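Local coordinates for protein vanadium-dependent haloperoxidase (Zobellia galactanivorans, PDB 4CIT) that probably oxidises iodide with hydrogen peroxide at a vanadate cofactor, as a bacterial vanadium-dependent iodoperoxidase, at residues Leu41-Ile45 / His116-Ser120; Trp166-Tyr172 / Trp206-Phe212. All blocks are in the same frame, centred on the assembly; numbering follows the deposited sequence.

Contact 1. Residues Leu41-Ile45 / His116-Ser120; sequences LDASI and HMELS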
loop_
_atom_site.group_PDB
_atom_site.type_symbol
_atom_site.label_atom_id
_atom_site.label_comp_id
_atom_site.label_asym_id
_atom_site.label_seq_id
_atom_site.Cartn_x
_atom_site.Cartn_y
_atom_site.Cartn_z
ATOM N N LEU A 41 6.499 6.359 -15.420
ATOM C CA LEU A 41 6.493 6.063 -14.000
ATOM C C LEU A 41 5.534 4.888 -13.742
ATOM O O LEU A 41 5.860 3.920 -12.987
ATOM C CB LEU A 41 6.088 7.310 -13.270
ATOM C CG LEU A 41 5.921 7.250 -11.751
ATOM C CD1 LEU A 41 7.176 6.830 -11.064
ATOM C CD2 LEU A 41 5.444 8.616 -11.216
ATOM N N ASP A 42 4.344 4.967 -14.358
ATOM C CA ASP A 42 3.398 3.886 -14.203
ATOM C C ASP A 42 3.967 2.522 -14.645
ATOM O O ASP A 42 3.621 1.493 -14.049
ATOM C CB ASP A 42 2.077 4.149 -14.993
ATOM C CG ASP A 42 1.239 5.297 -14.423
ATOM O OD1 ASP A 42 1.412 5.619 -13.190
ATOM O OD2 ASP A 42 0.370 5.827 -15.194
ATOM N N ALA A 43 4.721 2.516 -15.739
ATOM C CA ALA A 43 5.395 1.318 -16.229
ATOM C C ALA A 43 6.274 0.686 -15.118
ATOM O O ALA A 43 6.251 -0.514 -14.883
ATOM C CB ALA A 43 6.173 1.631 -17.494
ATOM N N SER A 44 7.078 1.488 -14.425
ATOM C CA SER A 44 7.896 1.002 -13.351
ATOM C C SER A 44 7.090 0.439 -12.184
ATOM O O SER A 44 7.359 -0.686 -11.714
ATOM C CB SER A 44 8.822 2.131 -12.847
ATOM O OG SER A 44 9.725 1.724 -11.840
ATOM N N ILE A 45 6.024 1.130 -11.814
ATOM C CA ILE A 45 5.194 0.689 -10.697
ATOM C C ILE A 45 4.420 -0.606 -11.118
ATOM O O ILE A 45 4.288 -1.507 -10.334
ATOM C CB ILE A 45 4.247 1.842 -10.240
ATOM C CG1 ILE A 45 5.056 3.029 -9.698
ATOM C CG2 ILE A 45 3.235 1.363 -9.239
ATOM C CD1 ILE A 45 4.293 4.248 -9.350
ATOM N N HIS A 116 13.630 5.858 -9.640
ATOM C CA HIS A 116 12.481 4.999 -9.268
ATOM C C HIS A 116 12.812 3.518 -9.639
ATOM O O HIS A 116 12.661 2.607 -8.820
ATOM C CB HIS A 116 11.227 5.477 -9.940
ATOM C CG HIS A 116 10.011 4.807 -9.454
ATOM N ND1 HIS A 116 9.677 3.524 -9.820
ATOM C CD2 HIS A 116 9.050 5.225 -8.580
ATOM C CE1 HIS A 116 8.586 3.161 -9.146
ATOM N NE2 HIS A 116 8.176 4.187 -8.419
ATOM N N MET A 117 13.279 3.297 -10.889
ATOM C CA MET A 117 13.572 1.949 -11.308
ATOM C C MET A 117 14.706 1.350 -10.530
ATOM O O MET A 117 14.675 0.183 -10.171
ATOM C CB MET A 117 13.855 1.887 -12.813
ATOM C CG MET A 117 12.700 2.257 -13.660
ATOM S SD MET A 117 12.834 1.984 -15.494
ATOM C CE MET A 117 14.137 3.179 -15.831
ATOM N N GLU A 118 15.760 2.133 -10.289
ATOM C CA GLU A 118 16.909 1.572 -9.588
ATOM C C GLU A 118 16.543 1.144 -8.147
ATOM O O GLU A 118 16.862 0.054 -7.706
ATOM C CB GLU A 118 18.023 2.680 -9.454
ATOM C CG GLU A 118 19.167 2.380 -8.498
ATOM C CD GLU A 118 19.990 1.154 -8.805
ATOM O OE1 GLU A 118 19.927 0.612 -9.902
ATOM O OE2 GLU A 118 20.593 0.598 -7.844
ATOM N N LEU A 119 15.781 1.987 -7.413
ATOM C CA LEU A 119 15.380 1.596 -6.056
ATOM C C LEU A 119 14.369 0.472 -6.059
ATOM O O LEU A 119 14.460 -0.423 -5.207
ATOM C CB LEU A 119 14.857 2.779 -5.253
ATOM C CG LEU A 119 15.977 3.759 -5.025
ATOM C CD1 LEU A 119 15.423 4.869 -4.265
ATOM C CD2 LEU A 119 17.108 3.198 -4.189
ATOM N N SER A 120 13.454 0.495 -7.010
ATOM C CA SER A 120 12.507 -0.597 -7.153
ATOM C C SER A 120 13.271 -1.964 -7.331
ATOM O O SER A 120 12.963 -2.932 -6.678
ATOM C CB SER A 120 11.597 -0.392 -8.277
ATOM O OG SER A 120 10.708 0.669 -8.032
#

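Contact 2. Residues Trp166-Tyr172 / Trp206-Phe212; sequences WMNKDNY and WNKIRPF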
loop_
_atom_site.group_PDB
_atom_site.type_symbol
_atom_site.label_atom_id
_atom_site.label_comp_id
_atom_site.label_asym_id
_atom_site.label_seq_id
_atom_site.Cartn_x
_atom_site.Cartn_y
_atom_site.Cartn_z
ATOM N N TRP A 166 19.515 6.091 3.233
ATOM C CA TRP A 166 18.473 6.387 4.217
ATOM C C TRP A 166 17.557 5.159 4.365
ATOM O O TRP A 166 17.232 4.793 5.535
ATOM C CB TRP A 166 17.673 7.579 3.732
ATOM C CG TRP A 166 16.412 7.861 4.452
ATOM C CD1 TRP A 166 16.257 8.235 5.752
ATOM C CD2 TRP A 166 15.173 8.000 3.824
ATOM N NE1 TRP A 166 14.958 8.515 5.995
ATOM C CE2 TRP A 166 14.248 8.382 4.826
ATOM C CE3 TRP A 166 14.752 7.818 2.489
ATOM C CZ2 TRP A 166 12.936 8.605 4.570
ATOM C CZ3 TRP A 166 13.403 8.025 2.229
ATOM C CH2 TRP A 166 12.527 8.498 3.280
ATOM N N MET A 167 17.163 4.531 3.251
ATOM C CA MET A 167 16.228 3.374 3.318
ATOM C C MET A 167 16.884 2.213 4.072
ATOM O O MET A 167 16.241 1.446 4.809
ATOM C CB MET A 167 15.964 2.964 1.852
ATOM C CG MET A 167 15.374 1.653 1.496
ATOM S SD MET A 167 15.239 1.668 -0.380
ATOM C CE MET A 167 16.719 0.717 -0.845
ATOM N N ASN A 168 18.200 2.093 3.939
ATOM C CA ASN A 168 18.923 1.049 4.603
ATOM C C ASN A 168 19.158 1.259 6.106
ATOM O O ASN A 168 19.790 0.399 6.737
ATOM C CB ASN A 168 20.280 0.757 3.935
ATOM C CG ASN A 168 20.124 0.035 2.576
ATOM O OD1 ASN A 168 19.180 -0.659 2.292
ATOM N ND2 ASN A 168 21.069 0.250 1.733
ATOM N N LYS A 169 18.683 2.368 6.673
ATOM C CA LYS A 169 18.737 2.611 8.078
ATOM C C LYS A 169 17.342 2.479 8.767
ATOM O O LYS A 169 17.182 2.903 9.877
ATOM C CB LYS A 169 19.282 4.014 8.301
ATOM C CG LYS A 169 20.770 4.151 7.941
ATOM C CD LYS A 169 21.143 5.610 8.100
ATOM C CE LYS A 169 22.500 5.992 7.511
ATOM N NZ LYS A 169 23.533 5.113 8.161
ATOM N N ASP A 170 16.382 1.877 8.091
ATOM C CA ASP A 170 15.001 1.847 8.567
ATOM C C ASP A 170 14.635 0.590 9.394
ATOM O O ASP A 170 13.494 0.375 9.754
ATOM C CB ASP A 170 14.025 1.993 7.409
ATOM C CG ASP A 170 13.804 0.727 6.607
ATOM O OD1 ASP A 170 14.562 -0.255 6.676
ATOM O OD2 ASP A 170 12.828 0.770 5.806
ATOM N N ASN A 171 15.610 -0.222 9.717
ATOM C CA ASN A 171 15.403 -1.431 10.536
ATOM C C ASN A 171 14.853 -2.636 9.873
ATOM O O ASN A 171 14.730 -3.721 10.492
ATOM C CB ASN A 171 14.654 -1.152 11.842
ATOM C CG ASN A 171 15.174 -2.020 13.015
ATOM O OD1 ASN A 171 16.385 -2.220 13.178
ATOM N ND2 ASN A 171 14.292 -2.386 13.899
ATOM N N TYR A 172 14.558 -2.539 8.575
ATOM C CA TYR A 172 14.029 -3.711 7.864
ATOM C C TYR A 172 15.084 -4.823 7.891
ATOM O O TYR A 172 14.789 -5.984 8.113
ATOM C CB TYR A 172 13.744 -3.367 6.423
ATOM C CG TYR A 172 13.317 -4.489 5.559
ATOM C CD1 TYR A 172 12.020 -4.966 5.649
ATOM C CD2 TYR A 172 14.170 -5.063 4.620
ATOM C CE1 TYR A 172 11.578 -6.006 4.875
ATOM C CE2 TYR A 172 13.730 -6.116 3.786
ATOM C CZ TYR A 172 12.444 -6.615 3.972
ATOM O OH TYR A 172 11.934 -7.639 3.234
ATOM N N TRP A 206 6.764 -5.855 12.317
ATOM C CA TRP A 206 6.645 -4.712 11.393
ATOM C C TRP A 206 6.556 -3.419 12.163
ATOM O O TRP A 206 7.022 -2.393 11.647
ATOM C CB TRP A 206 5.465 -4.874 10.458
ATOM C CG TRP A 206 5.579 -4.116 9.213
ATOM C CD1 TRP A 206 4.870 -3.011 8.841
ATOM C CD2 TRP A 206 6.582 -4.317 8.223
ATOM N NE1 TRP A 206 5.340 -2.525 7.620
ATOM C CE2 TRP A 206 6.431 -3.297 7.256
ATOM C CE3 TRP A 206 7.658 -5.253 8.081
ATOM C CZ2 TRP A 206 7.248 -3.235 6.133
ATOM C CZ3 TRP A 206 8.479 -5.165 6.974
ATOM C CH2 TRP A 206 8.306 -4.137 6.048
ATOM N N ASN A 207 6.091 -3.438 13.446
ATOM C CA ASN A 207 6.118 -2.263 14.263
ATOM C C ASN A 207 7.479 -1.735 14.644
ATOM O O ASN A 207 7.562 -0.680 15.283
ATOM C CB ASN A 207 5.163 -2.389 15.440
ATOM C CG ASN A 207 5.611 -3.338 16.448
ATOM O OD1 ASN A 207 6.568 -4.118 16.216
ATOM N ND2 ASN A 207 4.909 -3.341 17.618
ATOM N N LYS A 208 8.526 -2.466 14.274
ATOM C CA LYS A 208 9.902 -2.013 14.544
ATOM C C LYS A 208 10.569 -1.361 13.342
ATOM O O LYS A 208 11.729 -0.957 13.448
ATOM C CB LYS A 208 10.742 -3.181 15.008
ATOM C CG LYS A 208 10.214 -3.834 16.236
ATOM C CD LYS A 208 10.253 -2.990 17.439
ATOM C CE LYS A 208 9.755 -3.783 18.677
ATOM N NZ LYS A 208 8.675 -3.000 19.382
ATOM N N ILE A 209 9.841 -1.208 12.247
ATOM C CA ILE A 209 10.347 -0.499 11.039
ATOM C C ILE A 209 10.213 1.005 11.350
ATOM O O ILE A 209 9.241 1.460 11.948
ATOM C CB ILE A 209 9.465 -0.874 9.824
ATOM C CG1 ILE A 209 9.497 -2.418 9.559
ATOM C CG2 ILE A 209 9.964 -0.050 8.624
ATOM C CD1 ILE A 209 10.871 -2.927 9.214
ATOM N N ARG A 210 11.178 1.804 10.927
ATOM C CA ARG A 210 11.066 3.249 11.000
ATOM C C ARG A 210 9.892 3.792 10.250
ATOM O O ARG A 210 9.825 3.648 9.026
ATOM C CB ARG A 210 12.338 3.853 10.424
ATOM C CG ARG A 210 12.445 5.402 10.593
ATOM C CD ARG A 210 13.598 5.976 9.848
ATOM N NE ARG A 210 13.531 5.660 8.410
ATOM C CZ ARG A 210 14.560 5.558 7.596
ATOM N NH1 ARG A 210 15.788 5.764 8.008
ATOM N NH2 ARG A 210 14.349 5.335 6.347
ATOM N N PRO A 211 8.944 4.454 10.927
ATOM C CA PRO A 211 7.897 5.076 10.130
ATOM C C PRO A 211 8.378 6.304 9.344
ATOM O O PRO A 211 9.413 6.934 9.694
ATOM C CB PRO A 211 6.879 5.520 11.178
ATOM C CG PRO A 211 7.375 5.120 12.493
ATOM C CD PRO A 211 8.823 4.724 12.355
ATOM N N PHE A 212 7.732 6.613 8.237
ATOM C CA PHE A 212 8.060 7.850 7.486
ATOM C C PHE A 212 7.649 9.138 8.142
ATOM O O PHE A 212 8.412 10.113 8.145
ATOM C CB PHE A 212 7.393 7.774 6.094
ATOM C CG PHE A 212 8.032 6.801 5.162
ATOM C CD1 PHE A 212 9.265 7.073 4.554
ATOM C CD2 PHE A 212 7.459 5.568 4.896
ATOM C CE1 PHE A 212 9.812 6.164 3.653
ATOM C CE2 PHE A 212 8.064 4.619 4.044
ATOM C CZ PHE A 212 9.221 4.980 3.351
HETATM O O HOH W 1 17.150 5.521 10.990
HETATM O O HOH W 2 9.983 2.167 6.263
#

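Contact 1. Residues Leu41-Ile45 / His116-Ser120
L41, S44 and I45 of helix 38-55 converge on the imidazole of H116 in helix 108-123, a parallel helix pair within the mostly helical fold of this vanadium haloperoxidase of the PAP2 superfamily. The two short axes run nearly in the same direction, 6° apart, and come within 10.1 Å of each other. L41 swings its CG anti to the backbone N (chi1 176°), which carries CD1 across one face of the H116 ring; the methyl makes a CH-pi contact, offset toward the rim, with CD1 of L41 3.5 Å from CD2 of H116. S44 supplies the polar link: its OG meets ND1 of H116 at the ring edge, near the ring plane, in a hydrogen bond of 2.7 Å in which either atom could be the donor. The same hydroxyl also touches M117, with S44 OG 3.5 Å from M117 CG. One turn beyond L41, I45 brings CG1 obliquely to the ring, 3.6 Å from H116 NE2, its side chain crossing that of H116 at about a right angle. Losing the imidazole to an alanine is likely to leave the buried S44 hydroxyl without this mate and a gap beside L41 CD1 and I45 CG1. P69 and N70 of helix 59-80 also touch H116, while M130 of helix 128-144 touches both S44 and M117. Within helix 108-123, the carbonyl oxygen of H116 accepts from S120 twice, from opposite faces of its plane: the backbone N lies 2.9 Å from H116 O, and S120 OG reaches H116 O, also at 2.9 Å, from above the carbonyl plane.

Contact 2. Residues Trp166-Tyr172 / Trp206-Phe212
R210 reaches across from 206-212 to the C-terminal end of helix 146-167 and the type I turn after it (M167 to D170), where W166 and D170 sandwich its guanidinium. Its backbone N first gives a nearly straight hydrogen bond to D170 O at 3.0 Å, and its CB packs beside that same oxygen. CG stands anti to the backbone N (chi1 -173°), and the chain stays extended until a bend at chi3 lays the head group over W166. NE passes 3.8 Å from D170 CB, which sits over one guanidinium face. W166 lies flat against the opposite face, a cation-pi stack with planes 15° apart and R210 CZ 3.8 Å from the centroid of its five-membered ring. At the tip, NH1 and NH2 both donate to W166 O, each 3.0 Å away; K169 N, in the turn, is a third donor to that oxygen. A water links NH1 to K169 O. The indole NE1 of W166 bonds to N92 O, and the D170 carboxylate pairs with R64; D170 OD1 also accepts from Y172 N in an Asx turn. N171 ND2 donates to K208 O, 3.0 Å apart, from above the carbonyl plane. I209 CD1 packs 3.5 Å from Y172 CA, and the Y172 ring presents its edge to W206, whose side chain is about 12 Å from bound vanadate. W166 CH2 meets F212 CE1 at 3.6 Å, at the edge of the phenyl ring, the two rings oblique. Helix 59-80 touches the join through Y68, which meets W166 and F212, and through P60 and V61, which meet W206; helix 307-335 packs against W206 and F212.

From the N terminus, helix 38-55 leads through helix 59-80 to helix 108-123, where contact 1 closes a loop of 70 intervening residues. The chain then passes through helices 128-144 and 146-167, and contact 2 begins as the latter ends; it closes a shorter loop of 33 residues that holds little regular structure beyond helix 172-175. The two loops follow in series, neither nested nor crossed. Their centres are about 20 Å apart, yet they touch where L119 CD2 packs 4.2 Å from M167 CE. Contact 1 joins two helices through a buried interface, contact 2 fastens a long connection to a helix end, and helices 59-80 and 307-335 adjoin both.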